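Local coordinates for putative snRNP Sm-like protein (Pyrococcus abyssi, PDB 1H64) that probably binds RNA, assembling as a heptameric ring of Sm-fold subunits like the Sm cores of the spliceosome, at residues H10-L13 and D14-V17; V61-G64 and D65-L68. All blocks are in the same frame, centred on the assembly; numbering follows the deposited sequence.

Contacts 1 and 2 both sit where the chain enters a strand of the Sm fold, each through a tight turn, closed by one backbone hydrogen bond in contact 1 and two in contact 2. Contact 1, at 10-17, leads helix 5-11 into strand 16-21; contact 2, at 61-68, leads strand 60-62 into strand 67-72. The strands they open are antiparallel neighbours, yet the contacts lie on opposite sides of the chain's centre, their centres about 16 Å apart and their nearest atoms about 7 Å apart. Contact 2 holds the polar loop at the subunit interface that, as in related Sm proteins, probably helps line the RNA pocket; contact 1 lies away from it.

Contact 1: residues H10-L13 and D14-V17; sequences HRSL and DKDV
Ser12 and Lys15 are joined across a type II beta turn, the bend by which the N-terminal helix of the Sm fold passes into strand 16-21. The backbone bond that closes the turn runs from Lys15 N to Ser12 O over 3.0 Å. It is somewhat bent, with 140° at the hydrogen, and the donor sits above the carbonyl plane. Leu13 and Asp14 fill the two corners. Asp14 has a positive phi of 64°, a conformation that aspartate adopts more readily than beta-branched residues do, and backbone hydrogen bonding with Leu31 ties the corner to strand 25-34.

An apolar contact covers the buried side of the turn. Ser12 CB meets Val17 CG1 at 4.0 Å, and both residues also lie against Leu31. A small serine suits this buried spot, since its hydroxyl is hydrogen-bonded back to Val8 O, in the helix just before. Leu13 packs on Tyr34 of strand 25-34 and on Glu3 of a neighbouring subunit, a place for a bulky hydrocarbon chain.

The charged side chains run along the surface of the turn. CG of Asp14 stands beside its own backbone N (chi1 -56°), which brings OD2 to 4.1 Å from Leu13 CB; its OD1 has a weak, long ion pair with Arg30. Lys15 lays the first methylenes, CB and CG, over the turn, a use for the long methylene chain of lysine at an exposed position: CB lies 3.3 Å from Ser12 O, and CG rests 3.6 Å from Leu13 O.

Contact 2: residues V61-G64 and D65-L68; sequences VIRG and DNVL
After Ile62 and Arg63 the backbone makes one short turn of 3-10 helix, closed by Asn66 N to Arg63 O (3.3 Å, 162° at the hydrogen) and Val67 N to Gly64 O (2.9 Å), and then starts strand 67-72. Ile62 CG2 and Val67 CG2 meet at 4.2 Å, the two chains crossing at about a right angle; the two beta-branched residues pack the end of strand 60-62 on the start of strand 67-72. Arg63 and Asp65 run side by side. They stay beyond salt-bridge range; at the guanidinium edge, in plane, a water accepts from Arg63 NH2 at 2.6 Å and can donate to Asp65 OD1, though other acceptors compete for its protons. A bend at chi3 (-38°) folds the arginine back toward Asn66, whose amide is turned 81° from the guanidinium. Both then reach one carbonyl: Arg63 NE and Asn66 ND2 each donate to Val67 O of a neighbouring subunit, while Arg63 packs on that subunit's Gly64, which has no side chain to obstruct it. Repeated round the heptamer, this loop of the Sm2 motif thus stitches subunit to subunit and presents a polar surface that probably helps hold RNA, as in related Sm proteins.

Contact 1: residues H10-L13 and D14-V17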
loop_
_atom_site.group_PDB
_atom_site.type_symbol
_atom_site.label_atom_id
_atom_site.label_comp_id
_atom_site.label_asym_id
_atom_site.label_seq_id
_atom_site.Cartn_x
_atom_site.Cartn_y
_atom_site.Cartn_z
ATOM N N HIS C 10 -25.510 -1.257 5.863
ATOM C CA HIS C 10 -26.520 -2.242 6.254
ATOM C C HIS C 10 -27.930 -1.810 5.866
ATOM O O HIS C 10 -28.747 -2.638 5.453
ATOM C CB HIS C 10 -26.504 -2.493 7.771
ATOM C CG HIS C 10 -27.487 -3.533 8.203
ATOM N ND1 HIS C 10 -27.291 -4.878 7.970
ATOM C CD2 HIS C 10 -28.714 -3.425 8.766
ATOM C CE1 HIS C 10 -28.355 -5.550 8.368
ATOM N NE2 HIS C 10 -29.233 -4.693 8.854
ATOM N N ARG C 11 -28.215 -0.527 6.029
ATOM C CA ARG C 11 -29.527 0.031 5.696
ATOM C C ARG C 11 -29.783 0.047 4.184
ATOM O O ARG C 11 -30.924 0.203 3.742
ATOM C CB ARG C 11 -29.636 1.475 6.182
ATOM C CG ARG C 11 -29.370 1.709 7.653
ATOM C CD ARG C 11 -29.470 3.203 7.957
ATOM N NE ARG C 11 -29.182 3.521 9.353
ATOM C CZ ARG C 11 -29.885 3.070 10.385
ATOM N NH1 ARG C 11 -30.926 2.272 10.187
ATOM N NH2 ARG C 11 -29.548 3.417 11.617
ATOM N N SER C 12 -28.726 -0.100 3.395
ATOM C CA SER C 12 -28.858 -0.054 1.945
ATOM C C SER C 12 -29.023 -1.412 1.278
ATOM O O SER C 12 -29.000 -1.504 0.049
ATOM C CB SER C 12 -27.648 0.666 1.327
ATOM O OG SER C 12 -27.495 1.977 1.845
ATOM N N LEU C 13 -29.172 -2.474 2.061
ATOM C CA LEU C 13 -29.358 -3.785 1.456
ATOM C C LEU C 13 -30.613 -3.725 0.590
ATOM O O LEU C 13 -31.584 -3.053 0.945
ATOM C CB LEU C 13 -29.501 -4.873 2.525
ATOM C CG LEU C 13 -28.192 -5.394 3.140
ATOM C CD1 LEU C 13 -28.519 -6.344 4.286
ATOM C CD2 LEU C 13 -27.344 -6.109 2.079
ATOM N N ASP C 14 -30.566 -4.408 -0.551
ATOM C CA ASP C 14 -31.668 -4.459 -1.512
ATOM C C ASP C 14 -31.993 -3.109 -2.142
ATOM O O ASP C 14 -33.058 -2.934 -2.737
ATOM C CB ASP C 14 -32.919 -5.039 -0.849
ATOM C CG ASP C 14 -32.668 -6.407 -0.254
ATOM O OD1 ASP C 14 -32.228 -7.309 -1.006
ATOM O OD2 ASP C 14 -32.902 -6.582 0.963
ATOM N N LYS C 15 -31.074 -2.155 -2.019
ATOM C CA LYS C 15 -31.269 -0.830 -2.596
ATOM C C LYS C 15 -30.150 -0.477 -3.581
ATOM O O LYS C 15 -29.038 -0.988 -3.468
ATOM C CB LYS C 15 -31.342 0.220 -1.487
ATOM C CG LYS C 15 -32.574 0.065 -0.609
ATOM C CD LYS C 15 -32.847 1.299 0.250
ATOM C CE LYS C 15 -31.853 1.429 1.391
ATOM N NZ LYS C 15 -32.208 2.522 2.345
ATOM N N ASP C 16 -30.454 0.377 -4.556
ATOM C CA ASP C 16 -29.460 0.794 -5.545
ATOM C C ASP C 16 -28.394 1.655 -4.858
ATOM O O ASP C 16 -28.711 2.520 -4.037
ATOM C CB ASP C 16 -30.127 1.608 -6.670
ATOM C CG ASP C 16 -29.156 1.983 -7.796
ATOM O OD1 ASP C 16 -28.742 1.093 -8.575
ATOM O OD2 ASP C 16 -28.801 3.180 -7.908
ATOM N N VAL C 17 -27.133 1.398 -5.184
ATOM C CA VAL C 17 -26.036 2.184 -4.628
ATOM C C VAL C 17 -25.019 2.497 -5.707
ATOM O O VAL C 17 -24.989 1.866 -6.778
ATOM C CB VAL C 17 -25.274 1.442 -3.501
ATOM C CG1 VAL C 17 -26.203 1.162 -2.321
ATOM C CG2 VAL C 17 -24.691 0.148 -4.043
#

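Contact 2: residues V61-G64 and D65-L68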
loop_
_atom_site.group_PDB
_atom_site.type_symbol
_atom_site.label_atom_id
_atom_site.label_comp_id
_atom_site.label_asym_id
_atom_site.label_seq_id
_atom_site.Cartn_x
_atom_site.Cartn_y
_atom_site.Cartn_z
ATOM N N VAL C 61 -18.761 -9.088 -6.958
ATOM C CA VAL C 61 -18.161 -8.888 -5.634
ATOM C C VAL C 61 -17.016 -7.893 -5.837
ATOM O O VAL C 61 -16.093 -8.163 -6.602
ATOM C CB VAL C 61 -17.613 -10.211 -5.071
ATOM C CG1 VAL C 61 -17.064 -9.985 -3.633
ATOM C CG2 VAL C 61 -18.714 -11.253 -5.048
ATOM N N ILE C 62 -17.103 -6.744 -5.167
ATOM C CA ILE C 62 -16.119 -5.677 -5.259
ATOM C C ILE C 62 -15.286 -5.620 -3.969
ATOM O O ILE C 62 -15.851 -5.560 -2.874
ATOM C CB ILE C 62 -16.822 -4.322 -5.422
ATOM C CG1 ILE C 62 -17.699 -4.328 -6.696
ATOM C CG2 ILE C 62 -15.800 -3.211 -5.534
ATOM C CD1 ILE C 62 -18.524 -3.035 -6.861
ATOM N N ARG C 63 -13.960 -5.618 -4.079
ATOM C CA ARG C 63 -13.159 -5.567 -2.852
ATOM C C ARG C 63 -13.085 -4.152 -2.299
ATOM O O ARG C 63 -12.803 -3.195 -3.015
ATOM C CB ARG C 63 -11.754 -6.147 -3.088
ATOM C CG ARG C 63 -11.705 -7.704 -3.035
ATOM C CD ARG C 63 -10.295 -8.158 -2.640
ATOM N NE ARG C 63 -9.385 -7.252 -3.299
ATOM C CZ ARG C 63 -8.371 -6.616 -2.734
ATOM N NH1 ARG C 63 -8.056 -6.771 -1.449
ATOM N NH2 ARG C 63 -7.718 -5.753 -3.474
ATOM N N GLY C 64 -13.327 -4.018 -0.998
ATOM C CA GLY C 64 -13.302 -2.699 -0.376
ATOM C C GLY C 64 -12.014 -1.880 -0.447
ATOM O O GLY C 64 -12.057 -0.646 -0.420
ATOM N N ASP C 65 -10.867 -2.545 -0.553
ATOM C CA ASP C 65 -9.595 -1.836 -0.601
ATOM C C ASP C 65 -9.464 -0.877 -1.782
ATOM O O ASP C 65 -8.654 0.052 -1.750
ATOM C CB ASP C 65 -8.435 -2.836 -0.605
ATOM C CG ASP C 65 -7.076 -2.153 -0.444
ATOM O OD1 ASP C 65 -6.254 -2.204 -1.387
ATOM O OD2 ASP C 65 -6.839 -1.555 0.624
ATOM N N ASN C 66 -10.261 -1.105 -2.824
ATOM C CA ASN C 66 -10.239 -0.263 -4.017
ATOM C C ASN C 66 -11.286 0.837 -3.956
ATOM O O ASN C 66 -11.311 1.715 -4.814
ATOM C CB ASN C 66 -10.535 -1.108 -5.260
ATOM C CG ASN C 66 -9.578 -2.267 -5.418
ATOM O OD1 ASN C 66 -8.398 -2.073 -5.698
ATOM N ND2 ASN C 66 -10.079 -3.475 -5.227
ATOM N N VAL C 67 -12.147 0.788 -2.950
ATOM C CA VAL C 67 -13.241 1.751 -2.852
ATOM C C VAL C 67 -12.919 3.093 -2.217
ATOM O O VAL C 67 -12.285 3.156 -1.159
ATOM C CB VAL C 67 -14.467 1.118 -2.097
ATOM C CG1 VAL C 67 -15.600 2.136 -1.980
ATOM C CG2 VAL C 67 -14.998 -0.106 -2.863
ATOM N N LEU C 68 -13.340 4.170 -2.882
ATOM C CA LEU C 68 -13.156 5.523 -2.360
ATOM C C LEU C 68 -14.388 5.857 -1.511
ATOM O O LEU C 68 -14.281 6.336 -0.374
ATOM C CB LEU C 68 -13.053 6.542 -3.503
ATOM C CG LEU C 68 -13.041 8.014 -3.072
ATOM C CD1 LEU C 68 -11.729 8.328 -2.369
ATOM C CD2 LEU C 68 -13.213 8.936 -4.291
HETATM O O HOH W 1 -5.919 -4.577 -1.972
#